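Local atomic coordinates of putative uncharacterized protein (Ustilago maydis, PDB entry 4GNX), a protein that forms part of the replication protein A complex, which binds single-stranded DNA, and carries an OB-fold nucleic acid binding domain. Residues 84-95 with 108-119; 50-58 with 65-73. All coordinates share one frame; numbering follows the deposited sequence.

Interaction 1: residues 84-95 with 108-119; sequences EIRNNVYVRVLG and SGHMRPVIDYNE. With nucleotides of chain G.
R92 reaches across to E119, NH1 lying 2.5 Å from OE2 in a salt bridge that meets the guanidinium at its edge, the two flat groups turned 39° apart. Bends at chi2 and chi3 bring the R92 tip round to the acid, which stands on an extended chain in the first turn of helix 117-135. The same OE2 takes R112 NH2 at 2.9 Å, and NH2 rests against R92 CG, the two guanidinium planes nearly perpendicular.

Strands 90-95 and 110-113 run antiparallel, with R92 and R112 a hydrogen-bonded pair (R92 N to R112 O, 2.8 Å). On the opposite face the packing is close and apolar: the extended, unbranched M111 lies alongside V93 and sets CE 3.4 Å from V93 CG2, next to V91 CG2. V114 N then donates to Y90 O as the chain leaves the strand. E84, exposed and poorly ordered, merely brushes the P113 ring with its carboxylate, a looser margin.

At the far end S108 OG donates to L94 O, while H110 NE2 sits 3.0 Å from OP1 of DT21 of chain G. One carboxylate shared by two arginines makes a small salt-bridge network, which probably ties the start of the helix to the barrel.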
# COMPACT_ATOMS: atom_id res chain seq x y z
N GLU B 84 -14.08 -15.18 -24.59
CA GLU B 84 -13.50 -15.60 -23.32
C GLU B 84 -14.42 -15.19 -22.16
O GLU B 84 -14.56 -15.94 -21.19
CB GLU B 84 -12.11 -14.98 -23.16
CG GLU B 84 -11.95 -13.64 -23.87
CD GLU B 84 -10.97 -12.71 -23.18
OE1 GLU B 84 -9.85 -13.15 -22.83
OE2 GLU B 84 -11.33 -11.51 -23.01
N ILE B 85 -15.03 -14.01 -22.27
CA ILE B 85 -16.02 -13.53 -21.31
C ILE B 85 -17.37 -14.22 -21.46
O ILE B 85 -17.96 -14.25 -22.54
CB ILE B 85 -16.22 -12.00 -21.41
CG1 ILE B 85 -15.04 -11.27 -20.77
CG2 ILE B 85 -17.51 -11.58 -20.72
CD1 ILE B 85 -14.88 -9.83 -21.19
N ARG B 86 -17.87 -14.76 -20.36
CA ARG B 86 -19.15 -15.42 -20.31
C ARG B 86 -19.89 -15.07 -19.03
O ARG B 86 -19.34 -14.41 -18.15
CB ARG B 86 -18.96 -16.92 -20.44
CG ARG B 86 -18.78 -17.32 -21.89
CD ARG B 86 -17.63 -18.30 -22.08
NE ARG B 86 -18.10 -19.68 -22.14
CZ ARG B 86 -18.15 -20.51 -21.10
NH1 ARG B 86 -17.76 -20.09 -19.87
NH2 ARG B 86 -18.59 -21.76 -21.28
N ASN B 87 -21.15 -15.48 -18.94
CA ASN B 87 -21.94 -15.24 -17.75
C ASN B 87 -21.32 -15.85 -16.50
O ASN B 87 -20.61 -16.85 -16.57
CB ASN B 87 -23.34 -15.79 -17.95
CG ASN B 87 -24.22 -14.79 -18.63
OD1 ASN B 87 -23.88 -13.61 -18.70
ND2 ASN B 87 -25.35 -15.24 -19.14
N ASN B 88 -21.59 -15.23 -15.36
CA ASN B 88 -21.18 -15.79 -14.09
C ASN B 88 -19.64 -15.83 -13.92
O ASN B 88 -19.08 -16.75 -13.31
CB ASN B 88 -21.84 -17.15 -13.90
CG ASN B 88 -21.78 -17.64 -12.47
OD1 ASN B 88 -21.94 -16.86 -11.51
ND2 ASN B 88 -21.54 -18.94 -12.31
N VAL B 89 -18.98 -14.78 -14.42
CA VAL B 89 -17.52 -14.68 -14.47
C VAL B 89 -17.08 -13.30 -13.95
O VAL B 89 -17.65 -12.28 -14.32
CB VAL B 89 -17.01 -14.88 -15.94
CG1 VAL B 89 -15.68 -14.20 -16.18
CG2 VAL B 89 -16.93 -16.36 -16.31
N TYR B 90 -16.07 -13.27 -13.08
CA TYR B 90 -15.55 -11.97 -12.66
C TYR B 90 -14.74 -11.27 -13.74
O TYR B 90 -14.03 -11.90 -14.53
CB TYR B 90 -14.76 -12.09 -11.37
CG TYR B 90 -15.63 -11.98 -10.14
CD1 TYR B 90 -16.04 -13.11 -9.46
CD2 TYR B 90 -16.02 -10.72 -9.63
CE1 TYR B 90 -16.82 -13.01 -8.33
CE2 TYR B 90 -16.80 -10.61 -8.49
CZ TYR B 90 -17.21 -11.76 -7.86
OH TYR B 90 -18.00 -11.69 -6.73
N VAL B 91 -14.88 -9.95 -13.80
CA VAL B 91 -14.15 -9.14 -14.77
C VAL B 91 -13.72 -7.81 -14.19
O VAL B 91 -14.40 -7.24 -13.30
CB VAL B 91 -15.00 -8.83 -15.99
CG1 VAL B 91 -15.46 -10.10 -16.68
CG2 VAL B 91 -16.18 -7.97 -15.57
N ARG B 92 -12.59 -7.31 -14.71
CA ARG B 92 -12.09 -5.97 -14.40
C ARG B 92 -12.66 -5.06 -15.49
O ARG B 92 -12.54 -5.34 -16.68
CB ARG B 92 -10.53 -5.99 -14.37
CG ARG B 92 -9.73 -4.78 -13.86
CD ARG B 92 -10.55 -3.75 -13.12
NE ARG B 92 -10.00 -3.10 -11.91
CZ ARG B 92 -9.41 -3.71 -10.89
NH1 ARG B 92 -9.16 -5.00 -10.96
NH2 ARG B 92 -9.04 -3.02 -9.81
N VAL B 93 -13.33 -3.99 -15.08
CA VAL B 93 -13.92 -3.08 -16.04
C VAL B 93 -13.22 -1.74 -15.98
O VAL B 93 -13.03 -1.18 -14.91
CB VAL B 93 -15.43 -2.87 -15.75
CG1 VAL B 93 -16.02 -1.79 -16.66
CG2 VAL B 93 -16.18 -4.19 -15.92
N LEU B 94 -12.81 -1.23 -17.14
CA LEU B 94 -12.30 0.13 -17.24
C LEU B 94 -13.25 0.91 -18.15
O LEU B 94 -13.61 0.42 -19.23
CB LEU B 94 -10.89 0.10 -17.80
CG LEU B 94 -10.09 1.37 -17.55
CD1 LEU B 94 -8.63 1.07 -17.27
CD2 LEU B 94 -10.21 2.28 -18.75
N GLY B 95 -13.66 2.12 -17.76
CA GLY B 95 -14.69 2.81 -18.57
C GLY B 95 -14.96 4.24 -18.19
O GLY B 95 -14.32 4.77 -17.32
N SER B 108 -17.36 1.45 -22.00
CA SER B 108 -16.09 0.76 -21.74
C SER B 108 -15.29 0.47 -22.99
O SER B 108 -15.84 0.26 -24.06
CB SER B 108 -16.34 -0.57 -21.03
OG SER B 108 -15.17 -1.37 -20.98
N GLY B 109 -13.97 0.45 -22.84
CA GLY B 109 -13.10 -0.01 -23.91
C GLY B 109 -12.49 -1.33 -23.51
O GLY B 109 -12.40 -2.26 -24.31
N HIS B 110 -12.09 -1.42 -22.25
CA HIS B 110 -11.38 -2.60 -21.83
C HIS B 110 -12.12 -3.37 -20.78
O HIS B 110 -12.72 -2.80 -19.84
CB HIS B 110 -9.98 -2.21 -21.36
CG HIS B 110 -9.28 -1.22 -22.27
ND1 HIS B 110 -8.49 -1.61 -23.29
CD2 HIS B 110 -9.27 0.18 -22.28
CE1 HIS B 110 -8.00 -0.52 -23.92
NE2 HIS B 110 -8.48 0.57 -23.30
N MET B 111 -12.11 -4.69 -20.94
CA MET B 111 -12.83 -5.55 -20.03
C MET B 111 -12.16 -6.90 -20.01
O MET B 111 -12.18 -7.62 -20.99
CB MET B 111 -14.27 -5.69 -20.49
CG MET B 111 -15.27 -5.54 -19.36
SD MET B 111 -16.94 -5.93 -19.92
CE MET B 111 -17.75 -6.08 -18.33
N ARG B 112 -11.58 -7.25 -18.88
CA ARG B 112 -10.78 -8.47 -18.80
C ARG B 112 -11.19 -9.45 -17.67
O ARG B 112 -11.46 -9.04 -16.53
CB ARG B 112 -9.33 -8.06 -18.66
CG ARG B 112 -8.49 -9.01 -17.85
CD ARG B 112 -7.28 -8.29 -17.28
NE ARG B 112 -7.58 -7.66 -16.01
CZ ARG B 112 -6.65 -7.07 -15.27
NH1 ARG B 112 -5.40 -7.04 -15.69
NH2 ARG B 112 -6.97 -6.51 -14.12
N PRO B 113 -11.25 -10.74 -17.99
CA PRO B 113 -11.41 -11.77 -16.98
C PRO B 113 -10.42 -11.60 -15.87
O PRO B 113 -9.22 -11.71 -16.09
CB PRO B 113 -11.07 -13.04 -17.74
CG PRO B 113 -11.48 -12.75 -19.13
CD PRO B 113 -11.51 -11.27 -19.33
N VAL B 114 -10.94 -11.34 -14.68
CA VAL B 114 -10.15 -11.30 -13.46
C VAL B 114 -9.07 -12.40 -13.30
O VAL B 114 -9.31 -13.59 -13.58
CB VAL B 114 -11.08 -11.25 -12.24
CG1 VAL B 114 -10.34 -11.58 -10.95
CG2 VAL B 114 -11.69 -9.86 -12.14
N ILE B 115 -7.89 -11.97 -12.82
CA ILE B 115 -6.68 -12.79 -12.73
C ILE B 115 -6.87 -13.96 -11.74
O ILE B 115 -6.79 -15.15 -12.12
CB ILE B 115 -5.41 -11.93 -12.37
CG1 ILE B 115 -5.31 -10.67 -13.25
CG2 ILE B 115 -4.14 -12.77 -12.48
CD1 ILE B 115 -4.00 -9.89 -13.13
N ASP B 116 -7.09 -13.59 -10.48
CA ASP B 116 -7.41 -14.49 -9.39
C ASP B 116 -8.47 -13.79 -8.53
O ASP B 116 -8.73 -12.59 -8.69
CB ASP B 116 -6.14 -14.82 -8.59
CG ASP B 116 -5.48 -13.59 -7.96
OD1 ASP B 116 -4.48 -13.73 -7.22
OD2 ASP B 116 -5.97 -12.47 -8.20
N TYR B 117 -9.06 -14.54 -7.61
CA TYR B 117 -10.10 -14.00 -6.74
C TYR B 117 -9.60 -12.90 -5.82
O TYR B 117 -10.34 -11.98 -5.49
CB TYR B 117 -10.75 -15.11 -5.91
CG TYR B 117 -11.95 -14.63 -5.19
CD1 TYR B 117 -13.14 -14.41 -5.87
CD2 TYR B 117 -11.89 -14.34 -3.83
CE1 TYR B 117 -14.26 -13.93 -5.22
CE2 TYR B 117 -13.00 -13.87 -3.17
CZ TYR B 117 -14.19 -13.67 -3.86
OH TYR B 117 -15.33 -13.19 -3.23
N ASN B 118 -8.34 -12.99 -5.40
CA ASN B 118 -7.76 -11.96 -4.57
C ASN B 118 -7.88 -10.58 -5.18
O ASN B 118 -7.94 -9.59 -4.45
CB ASN B 118 -6.29 -12.24 -4.29
CG ASN B 118 -6.09 -13.45 -3.43
OD1 ASN B 118 -6.54 -13.49 -2.29
ND2 ASN B 118 -5.38 -14.44 -3.95
N GLU B 119 -7.91 -10.47 -6.51
CA GLU B 119 -8.10 -9.17 -7.11
C GLU B 119 -9.45 -8.56 -6.75
O GLU B 119 -9.54 -7.35 -6.47
CB GLU B 119 -7.96 -9.24 -8.62
CG GLU B 119 -8.00 -7.86 -9.26
CD GLU B 119 -7.75 -7.87 -10.77
OE1 GLU B 119 -7.80 -8.95 -11.42
OE2 GLU B 119 -7.51 -6.78 -11.31
P DT G 21 -9.73 2.87 -26.26
OP1 DT G 21 -8.87 1.68 -26.06
OP2 DT G 21 -9.66 3.62 -27.55
O5' DT G 21 -11.24 2.39 -26.06
C5' DT G 21 -12.01 1.85 -27.15
C4' DT G 21 -13.33 2.57 -27.28
O4' DT G 21 -13.93 2.76 -25.98
C3' DT G 21 -13.25 3.95 -27.94
O3' DT G 21 -14.16 4.04 -29.06
C2' DT G 21 -13.52 4.93 -26.81
C1' DT G 21 -14.26 4.12 -25.75
N1 DT G 21 -13.90 4.45 -24.34
C2 DT G 21 -14.78 5.19 -23.59
O2 DT G 21 -15.84 5.62 -24.02
N3 DT G 21 -14.37 5.43 -22.30
C4 DT G 21 -13.20 4.99 -21.70
O4 DT G 21 -12.97 5.28 -20.53
C5 DT G 21 -12.33 4.21 -22.55
C7 DT G 21 -11.04 3.69 -21.99
C6 DT G 21 -12.72 3.97 -23.81

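Interaction 2: residues 50-58 with 65-73; sequences RNATNVAYS and QIEVRQWLD. With nucleotides of chain G.
W71 lays one face of its indole over N54, whose CB stands 4.0 Å from the centre of the six-membered ring in a CH-pi contact. The opposite face receives phosphate oxygen OP1 of DT23 of chain G, 3.2 Å above the plane and displaced toward the rim. At the outer edge, CH2 comes close to O2 of DT24 of chain G. A broad, rigid aromatic suits this place because it can meet protein and DNA at once.

The strand backbone sets N54 CB against the indole; CG sits between the backbone N and the carbonyl carbon (chi1 61°), which turns the amide so that ND2 donates to T53 OG1 at 2.6 Å. T53 in turn brings its methyl near OP1 of DT24 of chain G.

Strands 54-58 and 65-71 form an antiparallel hairpin. V55 with Q70 and Y57 with V68 are hydrogen-bonded pairs, each joined by two backbone bonds, and L72 N extends the pairing to T53 O. On the face away from W71, the Y57 hydroxyl donates to Q70 OE1 at 3.1 Å, the ring and amide planes 69° apart; the long glutamine, extended beyond CG, spans the distance to the phenol. Farther along, L72 folds CD2 onto V55 CG2 at 3.7 Å, and its CD1 approaches the carbonyl oxygens of N51 and A52.

The chemistry divides by face: Y57 and V68 turn toward M111 of the protein interior, whereas W71, backed by N54, meets phosphate and sugar of DT23 and base oxygen O2 of DT24 through shape and aromatic contact.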
# COMPACT_ATOMS: atom_id res chain seq x y z
N ARG B 50 -25.80 -8.84 -27.58
CA ARG B 50 -24.91 -8.45 -28.66
C ARG B 50 -25.63 -7.70 -29.75
O ARG B 50 -26.64 -8.16 -30.28
CB ARG B 50 -24.23 -9.68 -29.25
CG ARG B 50 -22.91 -9.40 -29.95
CD ARG B 50 -22.13 -10.70 -30.10
NE ARG B 50 -22.21 -11.48 -28.86
CZ ARG B 50 -21.19 -11.69 -28.03
NH1 ARG B 50 -19.98 -11.21 -28.31
NH2 ARG B 50 -21.37 -12.41 -26.92
N ASN B 51 -25.10 -6.53 -30.10
CA ASN B 51 -25.66 -5.70 -31.17
C ASN B 51 -24.72 -5.60 -32.36
O ASN B 51 -23.61 -6.14 -32.33
CB ASN B 51 -25.95 -4.30 -30.63
CG ASN B 51 -26.88 -4.32 -29.43
OD1 ASN B 51 -28.11 -4.30 -29.59
ND2 ASN B 51 -26.31 -4.37 -28.22
N ALA B 52 -25.15 -4.90 -33.40
CA ALA B 52 -24.26 -4.59 -34.52
C ALA B 52 -23.17 -3.62 -34.06
O ALA B 52 -22.00 -3.78 -34.40
CB ALA B 52 -25.03 -4.01 -35.69
N THR B 53 -23.56 -2.64 -33.25
CA THR B 53 -22.65 -1.57 -32.86
C THR B 53 -21.86 -1.85 -31.59
O THR B 53 -20.71 -1.43 -31.47
CB THR B 53 -23.40 -0.24 -32.67
OG1 THR B 53 -24.42 -0.42 -31.68
CG2 THR B 53 -24.01 0.22 -33.99
N ASN B 54 -22.47 -2.57 -30.65
CA ASN B 54 -21.90 -2.75 -29.30
C ASN B 54 -22.22 -4.10 -28.67
O ASN B 54 -23.11 -4.81 -29.13
CB ASN B 54 -22.41 -1.66 -28.36
CG ASN B 54 -23.92 -1.67 -28.21
OD1 ASN B 54 -24.45 -2.25 -27.26
ND2 ASN B 54 -24.63 -1.03 -29.15
N VAL B 55 -21.48 -4.45 -27.63
CA VAL B 55 -21.83 -5.57 -26.75
C VAL B 55 -22.25 -5.02 -25.40
O VAL B 55 -21.47 -4.30 -24.74
CB VAL B 55 -20.64 -6.53 -26.52
CG1 VAL B 55 -21.04 -7.64 -25.55
CG2 VAL B 55 -20.14 -7.13 -27.82
N ALA B 56 -23.46 -5.36 -24.99
CA ALA B 56 -23.96 -4.94 -23.68
C ALA B 56 -23.92 -6.07 -22.66
O ALA B 56 -24.44 -7.15 -22.92
CB ALA B 56 -25.36 -4.36 -23.80
N TYR B 57 -23.27 -5.81 -21.52
CA TYR B 57 -23.17 -6.75 -20.40
C TYR B 57 -23.97 -6.22 -19.24
O TYR B 57 -23.94 -5.01 -18.97
CB TYR B 57 -21.72 -6.90 -19.93
CG TYR B 57 -20.78 -7.30 -21.02
CD1 TYR B 57 -20.09 -6.33 -21.75
CD2 TYR B 57 -20.57 -8.65 -21.34
CE1 TYR B 57 -19.22 -6.68 -22.77
CE2 TYR B 57 -19.70 -9.02 -22.36
CZ TYR B 57 -19.01 -8.03 -23.08
OH TYR B 57 -18.13 -8.35 -24.09
N SER B 58 -24.68 -7.10 -18.56
CA SER B 58 -25.31 -6.73 -17.31
C SER B 58 -24.35 -7.17 -16.26
O SER B 58 -23.88 -8.29 -16.26
CB SER B 58 -26.64 -7.40 -17.11
OG SER B 58 -27.12 -7.07 -15.82
N GLN B 65 -26.28 -3.15 -9.58
CA GLN B 65 -26.16 -3.67 -10.93
C GLN B 65 -26.08 -2.53 -11.95
O GLN B 65 -26.73 -1.51 -11.79
CB GLN B 65 -27.35 -4.59 -11.20
CG GLN B 65 -27.50 -5.13 -12.62
CD GLN B 65 -28.08 -4.11 -13.58
OE1 GLN B 65 -27.85 -4.18 -14.79
NE2 GLN B 65 -28.84 -3.14 -13.05
N ILE B 66 -25.28 -2.68 -12.99
CA ILE B 66 -25.21 -1.66 -14.01
C ILE B 66 -24.89 -2.27 -15.36
O ILE B 66 -24.37 -3.39 -15.41
CB ILE B 66 -24.22 -0.53 -13.66
CG1 ILE B 66 -24.45 0.67 -14.56
CG2 ILE B 66 -22.78 -1.04 -13.75
CD1 ILE B 66 -23.80 1.93 -14.05
N GLU B 67 -25.25 -1.55 -16.43
CA GLU B 67 -24.91 -1.94 -17.79
C GLU B 67 -23.57 -1.37 -18.15
O GLU B 67 -23.30 -0.20 -17.90
CB GLU B 67 -25.91 -1.42 -18.80
CG GLU B 67 -26.85 -2.47 -19.34
CD GLU B 67 -28.14 -2.54 -18.54
OE1 GLU B 67 -29.04 -1.70 -18.79
OE2 GLU B 67 -28.25 -3.45 -17.67
N VAL B 68 -22.73 -2.21 -18.75
CA VAL B 68 -21.53 -1.72 -19.41
C VAL B 68 -21.52 -2.14 -20.88
O VAL B 68 -21.59 -3.33 -21.20
CB VAL B 68 -20.23 -2.07 -18.64
CG1 VAL B 68 -20.46 -3.15 -17.59
CG2 VAL B 68 -19.08 -2.40 -19.60
N ARG B 69 -21.51 -1.16 -21.77
CA ARG B 69 -21.44 -1.49 -23.17
C ARG B 69 -20.09 -1.11 -23.73
O ARG B 69 -19.57 -0.02 -23.45
CB ARG B 69 -22.59 -0.88 -23.96
CG ARG B 69 -22.86 0.58 -23.71
CD ARG B 69 -24.07 1.02 -24.53
NE ARG B 69 -25.29 0.27 -24.20
CZ ARG B 69 -26.01 0.44 -23.10
NH1 ARG B 69 -25.67 1.36 -22.20
NH2 ARG B 69 -27.09 -0.30 -22.89
N GLN B 70 -19.52 -2.05 -24.47
CA GLN B 70 -18.23 -1.85 -25.11
C GLN B 70 -18.41 -1.92 -26.60
O GLN B 70 -19.27 -2.65 -27.10
CB GLN B 70 -17.17 -2.82 -24.59
CG GLN B 70 -17.16 -4.20 -25.20
CD GLN B 70 -15.95 -5.02 -24.77
OE1 GLN B 70 -15.98 -6.26 -24.79
NE2 GLN B 70 -14.87 -4.32 -24.38
N TRP B 71 -17.60 -1.15 -27.31
CA TRP B 71 -17.86 -0.86 -28.71
C TRP B 71 -17.04 -1.68 -29.66
O TRP B 71 -15.88 -1.97 -29.40
CB TRP B 71 -17.75 0.64 -28.95
CG TRP B 71 -18.71 1.38 -28.04
CD1 TRP B 71 -18.50 1.79 -26.71
CD2 TRP B 71 -20.10 1.76 -28.33
NE1 TRP B 71 -19.62 2.40 -26.20
CE2 TRP B 71 -20.62 2.41 -27.11
CE3 TRP B 71 -20.93 1.64 -29.44
CZ2 TRP B 71 -21.91 2.91 -27.04
CZ3 TRP B 71 -22.24 2.14 -29.35
CH2 TRP B 71 -22.71 2.76 -28.18
N LEU B 72 -17.67 -2.08 -30.75
CA LEU B 72 -17.03 -2.91 -31.75
C LEU B 72 -16.64 -2.02 -32.89
O LEU B 72 -17.32 -1.03 -33.17
CB LEU B 72 -18.01 -3.96 -32.24
CG LEU B 72 -18.78 -4.69 -31.14
CD1 LEU B 72 -20.04 -5.32 -31.71
CD2 LEU B 72 -17.89 -5.71 -30.45
N ASP B 73 -15.52 -2.36 -33.55
CA ASP B 73 -15.05 -1.62 -34.73
C ASP B 73 -14.51 -2.55 -35.82
O ASP B 73 -13.86 -3.56 -35.54
CB ASP B 73 -13.98 -0.57 -34.34
CG ASP B 73 -14.55 0.61 -33.55
OD1 ASP B 73 -14.83 0.44 -32.34
OD2 ASP B 73 -14.70 1.70 -34.13
P DT G 22 -14.00 3.11 -30.38
OP1 DT G 22 -14.69 1.82 -30.11
OP2 DT G 22 -12.57 3.10 -30.78
O5' DT G 22 -14.79 3.78 -31.59
C5' DT G 22 -14.99 5.20 -31.67
C4' DT G 22 -16.35 5.55 -31.11
O4' DT G 22 -16.22 6.09 -29.78
C3' DT G 22 -17.13 6.60 -31.90
O3' DT G 22 -18.53 6.35 -31.76
C2' DT G 22 -16.70 7.91 -31.24
C1' DT G 22 -16.29 7.52 -29.82
N1 DT G 22 -14.98 8.03 -29.36
C2 DT G 22 -14.85 8.38 -28.03
O2 DT G 22 -15.77 8.33 -27.23
N3 DT G 22 -13.60 8.81 -27.67
C4 DT G 22 -12.48 8.91 -28.49
O4 DT G 22 -11.42 9.32 -28.03
C5 DT G 22 -12.69 8.51 -29.86
C7 DT G 22 -11.54 8.58 -30.82
C6 DT G 22 -13.91 8.09 -30.22
P DT G 23 -19.17 4.87 -31.93
OP1 DT G 23 -19.01 4.09 -30.67
OP2 DT G 23 -18.67 4.31 -33.21
O5' DT G 23 -20.72 5.18 -32.13
C5' DT G 23 -21.72 4.65 -31.23
C4' DT G 23 -22.77 5.69 -30.93
O4' DT G 23 -22.20 6.72 -30.09
C3' DT G 23 -23.32 6.41 -32.16
O3' DT G 23 -24.56 5.80 -32.55
C2' DT G 23 -23.56 7.83 -31.69
C1' DT G 23 -22.67 8.01 -30.46
N1 DT G 23 -21.49 8.88 -30.66
C2 DT G 23 -20.68 9.14 -29.57
O2 DT G 23 -20.89 8.70 -28.46
N3 DT G 23 -19.60 9.95 -29.85
C4 DT G 23 -19.26 10.50 -31.06
O4 DT G 23 -18.26 11.21 -31.16
C5 DT G 23 -20.15 10.18 -32.16
C7 DT G 23 -19.86 10.74 -33.52
C6 DT G 23 -21.20 9.40 -31.90
P DT G 24 -24.70 4.88 -33.86
OP1 DT G 24 -23.61 3.88 -33.86
OP2 DT G 24 -24.85 5.80 -35.02
O5' DT G 24 -26.07 4.08 -33.70
C5' DT G 24 -27.08 4.48 -32.75
C4' DT G 24 -27.01 3.62 -31.51
O4' DT G 24 -25.81 3.92 -30.78
C3' DT G 24 -28.15 3.83 -30.52
O3' DT G 24 -29.31 3.04 -30.83
C2' DT G 24 -27.51 3.48 -29.19
C1' DT G 24 -26.08 3.96 -29.37
N1 DT G 24 -25.81 5.33 -28.88
C2 DT G 24 -25.14 5.46 -27.69
O2 DT G 24 -24.76 4.51 -27.02
N3 DT G 24 -24.93 6.76 -27.29
C4 DT G 24 -25.32 7.91 -27.95
O4 DT G 24 -25.06 9.01 -27.47
C5 DT G 24 -26.03 7.70 -29.20
C7 DT G 24 -26.49 8.88 -29.99
C6 DT G 24 -26.23 6.43 -29.60

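From the N terminus, the chain first closes interaction 2, the hairpin of strands 54-60 and 65-71. It then passes residues 74-81, which are not modelled, and enters 84-95, where interaction 1 opens; that contact closes only after strand 103-108 has come back against strand 90-100. The two contacts therefore follow in series, neither nested nor crossed. Strand 103-108 links them: it runs parallel to 65-71, and S108 N probably bonds to R69 O, while S108 CB packs on V68 CG2. This parallel pairing helps close the curled sheet of the OB fold; the two contacts place DT21 to DT24 of chain G along one side, and interaction 1 brings in helix 117-135.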